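Local structure of PilM (Escherichia coli, 3EOI) at residues 43-48 against 60-65. The protein is of unknown function but is plasmid-encoded and probably takes part in building or working a pilus. Residues are numbered along the deposited sequence; the frame is centred on the assembly and turned at random.
Sequences GQLTSA and HLISQQ
Strand 59-63 is an outermost strand of the antiparallel sheet of PilM, and residues 43-45, an extended loop leading into helix 47-50, run along its outer side. The strand's other side is already taken: Leu61 exchanges backbone hydrogen bonds with Phe68 of strand 66-72. Toward the loop, the firmest backbone link is the bond from Ile62 N to Gly43 O, 2.8 Å long and nearly straight at 170°; the return bond from Gly43 N to Ile62 O is weak and bent.

The side chain of Gln44 doubles back over His60. Its CB sits 3.5 Å from His60 NE2. With CG beside its own backbone N (chi1 -78°), this second methylene lies over one face of the imidazole, a CH-pi contact 3.8 Å from CG to the ring centroid and displaced toward the rim. The bend at chi2 (76°) then carries CD past the ring to the backbone of His60, where NE2 donates to His60 O over 2.8 Å, in the carbonyl plane and on a lone pair. The same NE2 brushes Leu61 CD1 at 3.6 Å. Amide and ring stand almost perpendicular.

His60 answers with its edge. Leu45 N donates to His60 NE2 at 3.0 Å close to the ring plane, so this nitrogen acts as the acceptor and the proton of a neutral ring would probably sit on ND1. An alanine in place of His60 would remove the acceptor of Leu45 N and the aromatic face under Gln44 CG, and would probably loosen the loop from the strand. Deeper in, where Leu45 also packs on Tyr31 of helix 10-34, its methyl CD2 meets Ile62 CD1 at 4.0 Å, the two side chains crossing at about a right angle.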
ATOM      1  N   GLY A  43      -4.961  -1.942 -14.434  1.00  9.77           N
ATOM      2  CA  GLY A  43      -3.765  -2.826 -14.364  1.00  9.14           C
ATOM      3  C   GLY A  43      -2.760  -2.200 -13.440  1.00 10.44           C
ATOM      4  O   GLY A  43      -3.116  -1.639 -12.416  1.00 10.73           O
ATOM      5  N   GLN A  44      -1.493  -2.367 -13.786  1.00 10.51           N
ATOM      6  CA  GLN A  44      -0.425  -1.862 -12.945  1.00  9.33           C
ATOM      7  C   GLN A  44       0.563  -1.054 -13.778  1.00 10.33           C
ATOM      8  O   GLN A  44       0.747  -1.299 -14.996  1.00 11.55           O
ATOM      9  CB  GLN A  44       0.381  -3.035 -12.353  1.00  9.37           C
ATOM     10  CG  GLN A  44      -0.206  -3.797 -11.171  1.00 12.17           C
ATOM     11  CD  GLN A  44      -1.316  -4.756 -11.514  1.00 11.36           C
ATOM     12  OE1 GLN A  44      -1.295  -5.416 -12.573  1.00 11.98           O
ATOM     13  NE2 GLN A  44      -2.280  -4.904 -10.581  1.00  9.92           N
ATOM     14  N   LEU A  45       1.276  -0.149 -13.091  1.00  9.99           N
ATOM     15  CA  LEU A  45       2.376   0.554 -13.721  1.00  9.28           C
ATOM     16  C   LEU A  45       3.555  -0.414 -13.760  1.00  9.95           C
ATOM     17  O   LEU A  45       3.645  -1.345 -12.949  1.00 11.75           O
ATOM     18  CB  LEU A  45       2.763   1.788 -12.915  1.00  8.76           C
ATOM     19  CG  LEU A  45       1.645   2.769 -12.684  1.00  7.80           C
ATOM     20  CD1 LEU A  45       2.228   3.954 -11.956  1.00 10.80           C
ATOM     21  CD2 LEU A  45       1.090   3.236 -14.005  1.00 10.46           C
ATOM     22  N   THR A  46       4.489  -0.195 -14.664  1.00 11.51           N
ATOM     23  CA  THR A  46       5.609  -1.144 -14.774  1.00 13.50           C
ATOM     24  C   THR A  46       6.827  -0.753 -13.963  1.00 15.19           C
ATOM     25  O   THR A  46       6.936   0.374 -13.474  1.00 14.66           O
ATOM     26  CB  THR A  46       6.079  -1.286 -16.228  1.00 14.61           C
ATOM     27  OG1 THR A  46       6.629  -0.030 -16.650  1.00 14.88           O
ATOM     28  CG2 THR A  46       4.910  -1.701 -17.174  1.00 14.60           C
ATOM     29  N   SER A  47       7.769  -1.694 -13.844  1.00 17.02           N
ATOM     30  CA  SER A  47       9.056  -1.411 -13.170  1.00 17.70           C
ATOM     31  C   SER A  47       9.798  -0.278 -13.816  1.00 17.09           C
ATOM     32  O   SER A  47      10.328   0.609 -13.105  1.00 17.50           O
ATOM     33  CB  SER A  47       9.938  -2.660 -13.106  1.00 19.39           C
ATOM     34  OG  SER A  47       9.467  -3.481 -12.055  1.00 37.80           O
ATOM     35  N   ALA A  48       9.785  -0.223 -15.145  1.00 17.38           N
ATOM     36  CA  ALA A  48      10.413   0.908 -15.813  1.00 17.35           C
ATOM     37  C   ALA A  48       9.745   2.235 -15.442  1.00 16.86           C
ATOM     38  O   ALA A  48      10.432   3.208 -15.154  1.00 16.90           O
ATOM     39  CB  ALA A  48      10.432   0.729 -17.323  1.00 18.15           C
ATOM     40  N   HIS A  60      -0.135  -3.205  -5.905  1.00  8.16           N
ATOM     41  CA  HIS A  60      -0.974  -2.156  -6.379  1.00  8.26           C
ATOM     42  C   HIS A  60      -1.872  -2.540  -7.537  1.00  9.15           C
ATOM     43  O   HIS A  60      -1.720  -3.588  -8.168  1.00  9.72           O
ATOM     44  CB  HIS A  60      -0.169  -0.882  -6.669  1.00 10.28           C
ATOM     45  CG  HIS A  60       0.400  -0.812  -8.062  1.00 10.94           C
ATOM     46  ND1 HIS A  60       1.591  -1.420  -8.392  1.00 11.68           N
ATOM     47  CD2 HIS A  60       0.002  -0.123  -9.173  1.00 10.92           C
ATOM     48  CE1 HIS A  60       1.871  -1.173  -9.670  1.00 11.20           C
ATOM     49  NE2 HIS A  60       0.926  -0.389 -10.163  1.00 12.70           N
ATOM     50  N   LEU A  61      -2.883  -1.711  -7.735  1.00  8.35           N
ATOM     51  CA  LEU A  61      -3.833  -1.978  -8.802  1.00  8.68           C
ATOM     52  C   LEU A  61      -4.537  -0.679  -9.117  1.00  8.08           C
ATOM     53  O   LEU A  61      -4.852   0.094  -8.228  1.00 10.11           O
ATOM     54  CB  LEU A  61      -4.895  -3.029  -8.423  1.00  9.45           C
ATOM     55  CG  LEU A  61      -6.136  -3.140  -9.345  1.00 10.50           C
ATOM     56  CD1 LEU A  61      -5.766  -3.907 -10.608  1.00 11.20           C
ATOM     57  CD2 LEU A  61      -7.207  -3.877  -8.543  1.00 10.74           C
ATOM     58  N   ILE A  62      -4.669  -0.383 -10.406  1.00  5.88           N
ATOM     59  CA  ILE A  62      -5.523   0.712 -10.844  1.00  7.01           C
ATOM     60  C   ILE A  62      -6.875   0.146 -11.294  1.00  8.60           C
ATOM     61  O   ILE A  62      -6.914  -0.757 -12.123  1.00  8.79           O
ATOM     62  CB  ILE A  62      -4.892   1.493 -12.016  1.00  7.67           C
ATOM     63  CG1 ILE A  62      -3.477   1.983 -11.627  1.00  8.91           C
ATOM     64  CG2 ILE A  62      -5.862   2.610 -12.457  1.00 10.18           C
ATOM     65  CD1 ILE A  62      -2.597   2.384 -12.837  1.00  8.31           C
ATOM     66  N   SER A  63      -7.964   0.633 -10.706  1.00  8.10           N
ATOM     67  CA  SER A  63      -9.307   0.114 -11.003  1.00  8.56           C
ATOM     68  C   SER A  63     -10.330   1.227 -10.916  1.00  9.59           C
ATOM     69  O   SER A  63     -10.306   2.033  -9.985  1.00  9.55           O
ATOM     70  CB  SER A  63      -9.660  -0.963  -9.983  1.00 10.89           C
ATOM     71  OG  SER A  63     -10.943  -1.511 -10.297  1.00 14.44           O
ATOM     72  N   GLN A  64     -11.170   1.324 -11.933  1.00 10.39           N
ATOM     73  CA  GLN A  64     -12.139   2.391 -11.978  1.00 11.76           C
ATOM     74  C   GLN A  64     -11.454   3.762 -11.723  1.00 10.43           C
ATOM     75  O   GLN A  64     -11.972   4.649 -11.023  1.00 11.23           O
ATOM     76  CB  GLN A  64     -13.243   2.137 -10.952  1.00 16.26           C
ATOM     77  CG  GLN A  64     -13.957   0.779 -11.215  1.00 29.00           C
ATOM     78  CD  GLN A  64     -14.738   0.745 -12.542  1.00 21.46           C
ATOM     79  OE1 GLN A  64     -14.302   0.136 -13.536  1.00 30.02           O
ATOM     80  NE2 GLN A  64     -15.910   1.404 -12.555  1.00 29.34           N
ATOM     81  N   GLN A  65     -10.311   3.917 -12.373  1.00  8.98           N
ATOM     82  CA  GLN A  65      -9.530   5.191 -12.341  1.00  8.70           C
ATOM     83  C   GLN A  65      -8.979   5.627 -10.967  1.00  8.19           C
ATOM     84  O   GLN A  65      -8.486   6.747 -10.813  1.00 10.94           O
ATOM     85  CB  GLN A  65     -10.308   6.330 -12.986  1.00 10.68           C
ATOM     86  CG  GLN A  65     -10.861   5.971 -14.396  1.00 14.56           C
ATOM     87  CD  GLN A  65     -11.680   7.084 -14.943  1.00 13.78           C
ATOM     88  OE1 GLN A  65     -11.224   8.230 -14.979  1.00 16.90           O
ATOM     89  NE2 GLN A  65     -12.928   6.794 -15.244  1.00 14.94           N
TER